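Local coordinates for muconate cycloisomerase (Azorhizobium caulinodans, PDB 3MY9), which belongs to the enolase superfamily, joining an enolase-like N-terminal domain to a TIM-barrel domain with bound magnesium ions, at residues H230-A235 with V261-A266; D134-S139 with L323-Y328; V7-R12 with T43-I48; V38-T43 with A106-A111. All coordinates share one frame; numbering follows the deposited sequence.

Interaction 1: residues H230-A235 with V261-A266; sequences HLDAMA and VRRQAA
Leu-231 and Ala-265 supply the apolar part of the contact, with CD2 of the leucine 3.7 Å from CB of the alanine. Ala-265 also receives CB of Met-234 and CB of Ala-235, and the two chains come close enough for CA of Ala-235 to lie 3.7 Å from CA of Ala-265. That approach occurs where helix 254-263 ends in a Schellman motif: Gln-264 takes a positive phi of 50°, and the chain turns along the flank of helix 231-240. Both helices belong to the barrel domain, with strand 245-247 between them in the chain.

The charged part is a salt bridge. Asp-232 OD1 accepts two weak bonds from Arg-263, from NE at 3.3 Å and from NH1 at 3.4 Å, with the carboxylate and guanidinium planes 62° apart. The Arg-263 chain is bent at chi2 (-87°) and chi3; Leu-231 CD1 lies 4.2 Å above the guanidinium plane, toward its rim. NH2 pairs with Glu-259 of the same chain and with Glu-259 of a neighbouring subunit.

One water donates to both backbone carbonyls, Ala-235 O at 2.9 Å and Gln-264 O at 2.7 Å. With its Asp-232 bonds long and Glu-259 as its stronger partner, the Arg-263 charge is probably balanced by several carboxylates, among them one of a neighbouring subunit.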
# COMPACT_ATOMS: atom_id res chain seq x y z
N HIS A 230 0.08 19.65 6.03
CA HIS A 230 0.17 18.48 6.87
C HIS A 230 -0.98 17.51 6.69
O HIS A 230 -1.74 17.23 7.62
CB HIS A 230 0.30 18.91 8.34
CG HIS A 230 1.45 19.82 8.58
ND1 HIS A 230 2.75 19.46 8.30
CD2 HIS A 230 1.50 21.07 9.10
CE1 HIS A 230 3.55 20.47 8.60
NE2 HIS A 230 2.82 21.45 9.09
N LEU A 231 -1.07 16.95 5.49
CA LEU A 231 -2.20 16.13 5.11
C LEU A 231 -2.16 14.83 5.85
O LEU A 231 -3.19 14.34 6.29
CB LEU A 231 -2.23 15.88 3.58
CG LEU A 231 -2.95 16.85 2.63
CD1 LEU A 231 -2.93 16.28 1.22
CD2 LEU A 231 -4.39 17.13 3.05
N ASP A 232 -0.97 14.24 6.00
CA ASP A 232 -0.84 13.04 6.81
C ASP A 232 -1.27 13.36 8.25
O ASP A 232 -1.95 12.56 8.89
CB ASP A 232 0.60 12.50 6.82
CG ASP A 232 0.98 11.76 5.53
OD1 ASP A 232 0.11 11.29 4.77
OD2 ASP A 232 2.21 11.63 5.29
N ALA A 233 -0.88 14.51 8.78
CA ALA A 233 -1.30 14.84 10.14
C ALA A 233 -2.85 14.94 10.19
O ALA A 233 -3.48 14.41 11.09
CB ALA A 233 -0.64 16.13 10.63
N MET A 234 -3.43 15.64 9.22
CA MET A 234 -4.87 15.79 9.12
C MET A 234 -5.57 14.42 9.00
O MET A 234 -6.59 14.17 9.70
CB MET A 234 -5.21 16.69 7.92
CG MET A 234 -4.92 18.18 8.14
SD MET A 234 -6.21 19.05 9.12
CE MET A 234 -7.46 19.21 7.85
N ALA A 235 -4.99 13.52 8.20
CA ALA A 235 -5.51 12.14 8.06
C ALA A 235 -5.39 11.39 9.38
O ALA A 235 -6.32 10.69 9.80
CB ALA A 235 -4.81 11.34 6.88
N VAL A 261 -9.47 13.03 -0.55
CA VAL A 261 -10.23 11.79 -0.55
C VAL A 261 -9.29 10.60 -0.51
O VAL A 261 -9.47 9.71 0.29
CB VAL A 261 -11.15 11.68 -1.77
CG1 VAL A 261 -11.83 10.32 -1.84
CG2 VAL A 261 -12.17 12.82 -1.76
N ARG A 262 -8.27 10.63 -1.35
CA ARG A 262 -7.34 9.51 -1.49
C ARG A 262 -6.61 9.22 -0.20
O ARG A 262 -6.31 8.06 0.11
CB ARG A 262 -6.31 9.87 -2.55
CG ARG A 262 -5.29 8.79 -2.84
CD ARG A 262 -4.29 9.25 -3.93
NE ARG A 262 -3.13 8.37 -3.92
CZ ARG A 262 -2.11 8.44 -3.06
NH1 ARG A 262 -2.08 9.38 -2.13
NH2 ARG A 262 -1.11 7.56 -3.15
N ARG A 263 -6.28 10.28 0.54
CA ARG A 263 -5.56 10.14 1.79
C ARG A 263 -6.54 10.06 2.98
O ARG A 263 -6.11 9.87 4.10
CB ARG A 263 -4.60 11.32 2.02
CG ARG A 263 -3.59 11.54 0.92
CD ARG A 263 -2.32 10.73 1.11
NE ARG A 263 -1.27 11.51 1.76
CZ ARG A 263 -0.54 12.45 1.17
NH1 ARG A 263 0.38 13.09 1.86
NH2 ARG A 263 -0.74 12.78 -0.11
N GLN A 264 -7.85 10.24 2.73
CA GLN A 264 -8.84 10.34 3.80
C GLN A 264 -8.41 11.36 4.85
O GLN A 264 -8.46 11.12 6.08
CB GLN A 264 -9.09 8.95 4.45
CG GLN A 264 -9.50 7.81 3.43
CD GLN A 264 -9.63 6.48 4.14
OE1 GLN A 264 -8.70 5.67 4.12
NE2 GLN A 264 -10.73 6.28 4.82
N ALA A 265 -7.98 12.51 4.37
CA ALA A 265 -7.40 13.55 5.21
C ALA A 265 -8.46 14.49 5.82
O ALA A 265 -8.12 15.33 6.63
CB ALA A 265 -6.38 14.32 4.39
N ALA A 266 -9.74 14.36 5.44
CA ALA A 266 -10.81 15.20 6.02
C ALA A 266 -12.17 14.52 5.85
O ALA A 266 -12.31 13.71 4.99
CB ALA A 266 -10.85 16.60 5.39
O HOH W 1 -8.15 9.29 7.99

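Interaction 2: residues D134-S139 with L323-Y328; sequences DRIPLS and LGCEFY
Leu-138 and Phe-327 make the tightest side-chain contact here. CD1 of the leucine stands 3.8 Å from the ring centroid, only 9° off the normal, a CH-pi contact over the middle of the face, while CD2 reaches CE2 at 3.7 Å. The two side chains cross at about a right angle. CD1 also meets the sulfur of Cys-325, which has CG2 of Ile-136 at 3.9 Å as a further neighbour.

The backbones are bridged just as closely. Cys-325 N donates to Pro-137 O at 2.8 Å, and Ser-139 N donates to Cys-325 O at 2.7 Å in an almost straight bond. Gly-324 CA is 3.1 Å from Pro-137 O, and with the residue's positive phi there is no room for a side chain on that side.

The other flank is looser, with Pro-137 and Glu-326 partly exposed and Ser-139 buried: the Pro-137 ring only grazes Gly-324 CA, and Ser-139 CB touches Glu-326 CB at 4.0 Å. The Glu-326 carboxylate turns to Tyr-297 and Lys-166, with a magnesium ion about 7 Å from its side chain. Leu-323 and Gly-324 bond onward to Gly-296 and Gly-298, so residues 323-325 bridge strands 296-297 and 135-142, consistent with closure of the superfamily's TIM-like barrel. Two short backbone bonds hold the seam, and Ile-136, Leu-138, Cys-325 and Phe-327 add apolar packing beside it.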
# COMPACT_ATOMS: atom_id res chain seq x y z
N ASP A 134 -34.06 27.24 0.13
CA ASP A 134 -34.45 28.65 0.06
C ASP A 134 -33.79 29.57 1.09
O ASP A 134 -33.88 30.81 0.98
CB ASP A 134 -35.96 28.74 0.25
CG ASP A 134 -36.72 27.92 -0.78
OD1 ASP A 134 -36.45 28.07 -1.99
OD2 ASP A 134 -37.57 27.11 -0.36
N ARG A 135 -33.17 28.95 2.10
CA ARG A 135 -32.44 29.62 3.17
C ARG A 135 -31.13 28.86 3.38
O ARG A 135 -31.05 27.67 3.06
CB ARG A 135 -33.25 29.56 4.48
CG ARG A 135 -34.66 30.00 4.37
CD ARG A 135 -35.44 29.75 5.65
NE ARG A 135 -36.74 30.41 5.60
CZ ARG A 135 -37.55 30.55 6.66
NH1 ARG A 135 -37.19 30.08 7.86
NH2 ARG A 135 -38.71 31.16 6.53
N ILE A 136 -30.12 29.52 3.93
CA ILE A 136 -28.85 28.89 4.21
C ILE A 136 -28.47 29.15 5.67
O ILE A 136 -28.33 30.30 6.06
CB ILE A 136 -27.72 29.45 3.35
CG1 ILE A 136 -28.11 29.47 1.86
CG2 ILE A 136 -26.46 28.60 3.57
CD1 ILE A 136 -27.12 30.22 0.98
N PRO A 137 -28.31 28.08 6.47
CA PRO A 137 -27.88 28.33 7.85
C PRO A 137 -26.62 29.22 7.90
O PRO A 137 -25.69 29.02 7.12
CB PRO A 137 -27.60 26.93 8.41
CG PRO A 137 -28.39 26.01 7.53
CD PRO A 137 -28.38 26.64 6.16
N LEU A 138 -26.67 30.22 8.75
CA LEU A 138 -25.59 31.19 8.91
C LEU A 138 -24.94 31.02 10.29
O LEU A 138 -25.61 31.18 11.33
CB LEU A 138 -26.14 32.61 8.75
CG LEU A 138 -25.15 33.75 8.95
CD1 LEU A 138 -24.18 33.83 7.78
CD2 LEU A 138 -25.87 35.07 9.15
N SER A 139 -23.65 30.68 10.29
CA SER A 139 -22.89 30.47 11.52
C SER A 139 -22.63 31.77 12.22
O SER A 139 -22.29 32.78 11.58
CB SER A 139 -21.55 29.79 11.23
OG SER A 139 -20.94 29.35 12.44
N LEU A 323 -23.68 22.25 5.29
CA LEU A 323 -23.20 22.69 6.60
C LEU A 323 -23.40 24.19 6.90
O LEU A 323 -23.01 24.66 7.96
CB LEU A 323 -21.73 22.32 6.76
CG LEU A 323 -21.52 20.81 6.89
CD1 LEU A 323 -20.02 20.45 6.70
CD2 LEU A 323 -22.07 20.35 8.24
N GLY A 324 -24.06 24.93 5.98
CA GLY A 324 -24.35 26.36 6.18
C GLY A 324 -23.19 27.21 5.67
O GLY A 324 -22.40 26.75 4.82
N CYS A 325 -23.09 28.44 6.17
CA CYS A 325 -22.05 29.37 5.74
C CYS A 325 -21.75 30.37 6.83
O CYS A 325 -22.39 30.34 7.88
CB CYS A 325 -22.47 30.09 4.46
SG CYS A 325 -23.88 31.24 4.70
N GLU A 326 -20.76 31.22 6.62
CA GLU A 326 -20.48 32.33 7.55
C GLU A 326 -19.95 33.54 6.79
O GLU A 326 -19.52 33.41 5.65
CB GLU A 326 -19.44 31.94 8.60
CG GLU A 326 -18.04 31.75 8.04
CD GLU A 326 -17.10 31.19 9.08
OE1 GLU A 326 -17.15 29.98 9.30
OE2 GLU A 326 -16.35 31.98 9.70
N PHE A 327 -19.94 34.69 7.45
CA PHE A 327 -19.44 35.93 6.82
C PHE A 327 -17.94 36.18 7.08
O PHE A 327 -17.44 35.92 8.18
CB PHE A 327 -20.25 37.14 7.30
CG PHE A 327 -21.68 37.14 6.83
CD1 PHE A 327 -22.02 36.71 5.55
CD2 PHE A 327 -22.68 37.63 7.65
CE1 PHE A 327 -23.33 36.74 5.11
CE2 PHE A 327 -24.01 37.68 7.21
CZ PHE A 327 -24.33 37.23 5.95
N TYR A 328 -17.27 36.73 6.05
CA TYR A 328 -15.79 36.91 5.99
C TYR A 328 -15.13 37.25 7.33
O TYR A 328 -14.16 36.60 7.76
CB TYR A 328 -15.43 37.99 4.96
CG TYR A 328 -13.96 38.01 4.54
CD1 TYR A 328 -13.22 39.19 4.59
CD2 TYR A 328 -13.33 36.85 4.10
CE1 TYR A 328 -11.87 39.22 4.20
CE2 TYR A 328 -11.98 36.86 3.71
CZ TYR A 328 -11.25 38.04 3.77
OH TYR A 328 -9.92 38.04 3.38

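Interaction 3: residues V7-R12 with T43-I48; sequences VVERIR and TSADGI
Thr-43 meets Glu-9 and Arg-10 together in a classic beta bulge between antiparallel strands 8-21 and 35-44. Its carbonyl oxygen accepts two bonds, from Glu-9 N at 2.9 Å and from Arg-10 N at 3.3 Å, both donors lying in the carbonyl plane. Thr-43 N returns a bond to Arg-10 O. The extra residue is accommodated at Glu-9, whose psi of -38° departs from strand values and shifts the register by one between Val-8 and Arg-10.

Side chains follow the backbone. Thr-43 CG2 sits 4.1 Å above the Arg-10 guanidinium plane, toward its rim, and the arginine's CG packs on Thr-43 CB at 4.0 Å. Beyond the bulge, Ala-45 N donates to Val-7 O at 2.9 Å, and CG2 of Val-7 touches CB of Ala-45 at 3.8 Å. CG of Glu-9 stands anti to the backbone N (chi1 -161°) and the chain runs on extended; its OE1 lies beside Ala-45 CA.

Farther out, strand 35-44 runs out into a type I turn from Ser-44 to Gly-47. Val-8 points away from 43-48, into the core of the N-terminal domain, against Leu-112 of helix 102-120 and Ile-79 of helix 64-79, and Ile-48 packs on Ile-115 and Ala-119. Gly-47, at a positive phi, closes the turn with its N 3.0 Å from Ser-44 O.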
# COMPACT_ATOMS: atom_id res chain seq x y z
N VAL A 7 -24.41 38.57 -27.39
CA VAL A 7 -23.00 38.69 -27.09
C VAL A 7 -22.72 39.85 -26.15
O VAL A 7 -23.51 40.79 -26.06
CB VAL A 7 -22.19 38.88 -28.38
CG1 VAL A 7 -22.18 37.59 -29.19
CG2 VAL A 7 -22.74 40.06 -29.19
N VAL A 8 -21.61 39.76 -25.42
CA VAL A 8 -21.12 40.88 -24.64
C VAL A 8 -20.71 42.01 -25.58
O VAL A 8 -20.02 41.78 -26.59
CB VAL A 8 -19.90 40.49 -23.81
CG1 VAL A 8 -19.24 41.74 -23.23
CG2 VAL A 8 -20.29 39.50 -22.68
N GLU A 9 -21.13 43.23 -25.24
CA GLU A 9 -20.85 44.42 -26.05
C GLU A 9 -19.86 45.39 -25.39
O GLU A 9 -19.05 46.00 -26.09
CB GLU A 9 -22.16 45.15 -26.38
CG GLU A 9 -22.05 46.11 -27.56
CD GLU A 9 -23.37 46.77 -27.89
OE1 GLU A 9 -24.23 46.84 -26.98
OE2 GLU A 9 -23.56 47.22 -29.04
N ARG A 10 -19.93 45.55 -24.07
CA ARG A 10 -18.94 46.36 -23.35
C ARG A 10 -18.87 46.02 -21.88
O ARG A 10 -19.81 45.48 -21.31
CB ARG A 10 -19.23 47.85 -23.49
CG ARG A 10 -20.57 48.29 -22.92
CD ARG A 10 -20.71 49.81 -22.99
NE ARG A 10 -22.06 50.25 -22.64
CZ ARG A 10 -23.12 50.19 -23.45
NH1 ARG A 10 -23.03 49.69 -24.68
NH2 ARG A 10 -24.30 50.64 -23.03
N ILE A 11 -17.75 46.38 -21.26
CA ILE A 11 -17.63 46.30 -19.82
C ILE A 11 -17.18 47.63 -19.23
O ILE A 11 -16.65 48.49 -19.94
CB ILE A 11 -16.67 45.17 -19.37
CG1 ILE A 11 -15.23 45.46 -19.79
CG2 ILE A 11 -17.14 43.82 -19.93
CD1 ILE A 11 -14.25 44.40 -19.34
N ARG A 12 -17.46 47.79 -17.94
CA ARG A 12 -16.86 48.81 -17.10
C ARG A 12 -16.32 48.11 -15.86
O ARG A 12 -17.02 47.32 -15.23
CB ARG A 12 -17.90 49.84 -16.66
CG ARG A 12 -18.71 50.49 -17.77
CD ARG A 12 -19.23 51.84 -17.30
NE ARG A 12 -20.43 52.28 -18.01
CZ ARG A 12 -21.66 52.33 -17.49
NH1 ARG A 12 -21.91 51.97 -16.23
NH2 ARG A 12 -22.67 52.77 -18.25
N THR A 43 -22.38 44.43 -20.19
CA THR A 43 -23.57 44.85 -20.91
C THR A 43 -23.67 44.13 -22.26
O THR A 43 -22.74 44.18 -23.05
CB THR A 43 -23.56 46.37 -21.14
OG1 THR A 43 -23.22 47.04 -19.91
CG2 THR A 43 -24.93 46.84 -21.64
N SER A 44 -24.80 43.48 -22.51
CA SER A 44 -24.98 42.73 -23.76
C SER A 44 -25.36 43.62 -24.93
O SER A 44 -25.76 44.77 -24.75
CB SER A 44 -26.09 41.70 -23.60
OG SER A 44 -27.35 42.35 -23.57
N ALA A 45 -25.27 43.05 -26.14
CA ALA A 45 -25.66 43.73 -27.38
C ALA A 45 -27.16 44.04 -27.44
O ALA A 45 -27.58 44.90 -28.22
CB ALA A 45 -25.26 42.90 -28.61
N ASP A 46 -27.96 43.33 -26.64
CA ASP A 46 -29.40 43.61 -26.51
C ASP A 46 -29.78 44.33 -25.17
O ASP A 46 -30.96 44.38 -24.70
CB ASP A 46 -30.21 42.32 -26.66
CG ASP A 46 -30.00 41.36 -25.52
OD1 ASP A 46 -30.92 40.58 -25.19
OD2 ASP A 46 -28.91 41.39 -24.91
N GLY A 47 -28.77 45.01 -24.60
CA GLY A 47 -29.00 46.03 -23.56
C GLY A 47 -29.04 45.58 -22.10
O GLY A 47 -29.14 46.41 -21.20
N ILE A 48 -28.96 44.27 -21.86
CA ILE A 48 -29.14 43.70 -20.52
C ILE A 48 -27.85 43.74 -19.70
O ILE A 48 -26.79 43.33 -20.18
CB ILE A 48 -29.63 42.24 -20.57
CG1 ILE A 48 -30.87 42.10 -21.49
CG2 ILE A 48 -29.98 41.77 -19.18
CD1 ILE A 48 -31.18 40.65 -21.87

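Interaction 4: residues V38-T43 with A106-A111; sequences VLLEVT and AAVEMA
Leu-40 carries most of the apolar packing between strand and helix, and does so with a single methyl group. With CG anti to the backbone N (chi1 169°), the branch points at the helix and CD2 makes the contacts: it lies 3.8 Å from CG2 of Val-108 and 4.4 Å from CB of Ala-107, with CB of Ala-111 at the same longer distance. Two residues on, Val-42 CG2 meets CB of Ala-111 at 3.7 Å, methyl against methyl. The alanines at 107 and 111, one helical turn apart, keep the helix surface facing the strand low, and the larger Leu-40 and Val-42 reach across to it.

The same leucine methyl also presses on helix backbone: CD2 is 3.7 Å from Ala-107 O and close to CA of Val-108. That carbonyl oxygen already accepts Ala-111 N in the helix.

This is a helix laid on one face of an antiparallel sheet, in the alpha+beta N-terminal domain of the enolase superfamily. The axes of segments 38-43 and 106-111 approach to 8.6 Å and cross at -41°. Val-108 also packs on Leu-71 and Ile-79 of helix 64-79 and Leu-90 of helix 87-97.

No hydrogen bond joins the segments; polar groups look elsewhere. Glu-41 points from the strand away from the helix, and Glu-109 leaves the helix away from the strand. The two carboxylate oxygens of Glu-109 accept the backbone N-H groups of Leu-279 and Met-280, at the start of helix 279-292 in the barrel domain.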
# COMPACT_ATOMS: atom_id res chain seq x y z
N VAL A 38 -13.37 45.30 -6.32
CA VAL A 38 -13.39 45.35 -7.78
C VAL A 38 -14.77 44.88 -8.24
O VAL A 38 -15.15 43.72 -8.01
CB VAL A 38 -12.32 44.41 -8.40
CG1 VAL A 38 -11.99 44.85 -9.83
CG2 VAL A 38 -11.06 44.35 -7.54
N LEU A 39 -15.50 45.78 -8.89
CA LEU A 39 -16.80 45.46 -9.45
C LEU A 39 -16.73 45.57 -10.96
O LEU A 39 -16.08 46.47 -11.51
CB LEU A 39 -17.86 46.41 -8.90
CG LEU A 39 -17.73 46.80 -7.44
CD1 LEU A 39 -18.67 47.95 -7.14
CD2 LEU A 39 -17.98 45.60 -6.53
N LEU A 40 -17.39 44.64 -11.63
CA LEU A 40 -17.40 44.55 -13.09
C LEU A 40 -18.84 44.63 -13.54
O LEU A 40 -19.70 43.92 -13.03
CB LEU A 40 -16.81 43.20 -13.52
CG LEU A 40 -16.94 42.77 -14.99
CD1 LEU A 40 -15.90 43.46 -15.86
CD2 LEU A 40 -16.82 41.24 -15.10
N GLU A 41 -19.11 45.51 -14.49
CA GLU A 41 -20.42 45.61 -15.08
C GLU A 41 -20.31 45.17 -16.53
O GLU A 41 -19.56 45.76 -17.31
CB GLU A 41 -20.95 47.05 -15.02
CG GLU A 41 -22.38 47.22 -15.56
CD GLU A 41 -22.68 48.64 -16.04
OE1 GLU A 41 -21.80 49.26 -16.68
OE2 GLU A 41 -23.81 49.14 -15.81
N VAL A 42 -21.08 44.15 -16.90
CA VAL A 42 -21.08 43.70 -18.29
C VAL A 42 -22.42 44.03 -18.92
O VAL A 42 -23.46 43.95 -18.27
CB VAL A 42 -20.78 42.20 -18.38
CG1 VAL A 42 -20.65 41.79 -19.85
CG2 VAL A 42 -19.52 41.89 -17.62
N THR A 43 -22.38 44.43 -20.19
CA THR A 43 -23.57 44.85 -20.91
C THR A 43 -23.67 44.13 -22.26
O THR A 43 -22.74 44.18 -23.05
CB THR A 43 -23.56 46.37 -21.14
OG1 THR A 43 -23.22 47.04 -19.91
CG2 THR A 43 -24.93 46.84 -21.64
N ALA A 106 -14.06 34.55 -11.87
CA ALA A 106 -15.37 34.32 -11.21
C ALA A 106 -16.33 35.53 -11.33
O ALA A 106 -17.54 35.35 -11.43
CB ALA A 106 -15.20 33.92 -9.76
N ALA A 107 -15.79 36.75 -11.35
CA ALA A 107 -16.62 37.96 -11.54
C ALA A 107 -17.21 38.01 -12.94
O ALA A 107 -18.34 38.46 -13.13
CB ALA A 107 -15.82 39.25 -11.25
N VAL A 108 -16.44 37.56 -13.93
CA VAL A 108 -16.94 37.49 -15.30
C VAL A 108 -18.08 36.49 -15.42
O VAL A 108 -19.12 36.81 -15.98
CB VAL A 108 -15.84 37.12 -16.29
CG1 VAL A 108 -16.44 36.74 -17.62
CG2 VAL A 108 -14.86 38.28 -16.45
N GLU A 109 -17.88 35.28 -14.88
CA GLU A 109 -18.90 34.22 -14.88
C GLU A 109 -20.19 34.68 -14.19
O GLU A 109 -21.29 34.55 -14.74
CB GLU A 109 -18.34 33.00 -14.14
CG GLU A 109 -19.25 31.77 -14.12
CD GLU A 109 -18.84 30.77 -13.06
OE1 GLU A 109 -18.52 31.21 -11.94
OE2 GLU A 109 -18.83 29.55 -13.35
N MET A 110 -20.04 35.20 -12.99
CA MET A 110 -21.12 35.82 -12.21
C MET A 110 -22.00 36.76 -13.09
O MET A 110 -23.22 36.62 -13.18
CB MET A 110 -20.44 36.63 -11.10
CG MET A 110 -21.17 36.89 -9.85
SD MET A 110 -20.04 37.68 -8.68
CE MET A 110 -18.89 36.39 -8.37
N ALA A 111 -21.33 37.71 -13.72
CA ALA A 111 -22.00 38.73 -14.52
C ALA A 111 -22.71 38.12 -15.74
O ALA A 111 -23.83 38.52 -16.07
CB ALA A 111 -21.00 39.78 -14.95

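Overall arrangement
Along the chain, interactions 3 and 4 come first and interleave, sharing Thr-43 and strand 35-44. Their centres are 11 Å apart in the N-terminal domain, where Val-8 and Ile-11 pack on Val-42 and Arg-12 forms a salt bridge with Glu-41; the strand pairing and the helix packing thus belong to one sheet and its core. Helix 102-120 of interaction 4 leads next to strand 135-142 of interaction 2, the two centres about 23 Å apart. Interaction 2 joins barrel strands distant in sequence, and interaction 1 falls between its segments along the chain, on the barrel's outer helices. Interactions 1 and 3, with centres about 46 Å apart, lie on opposite sides of the chain's centre.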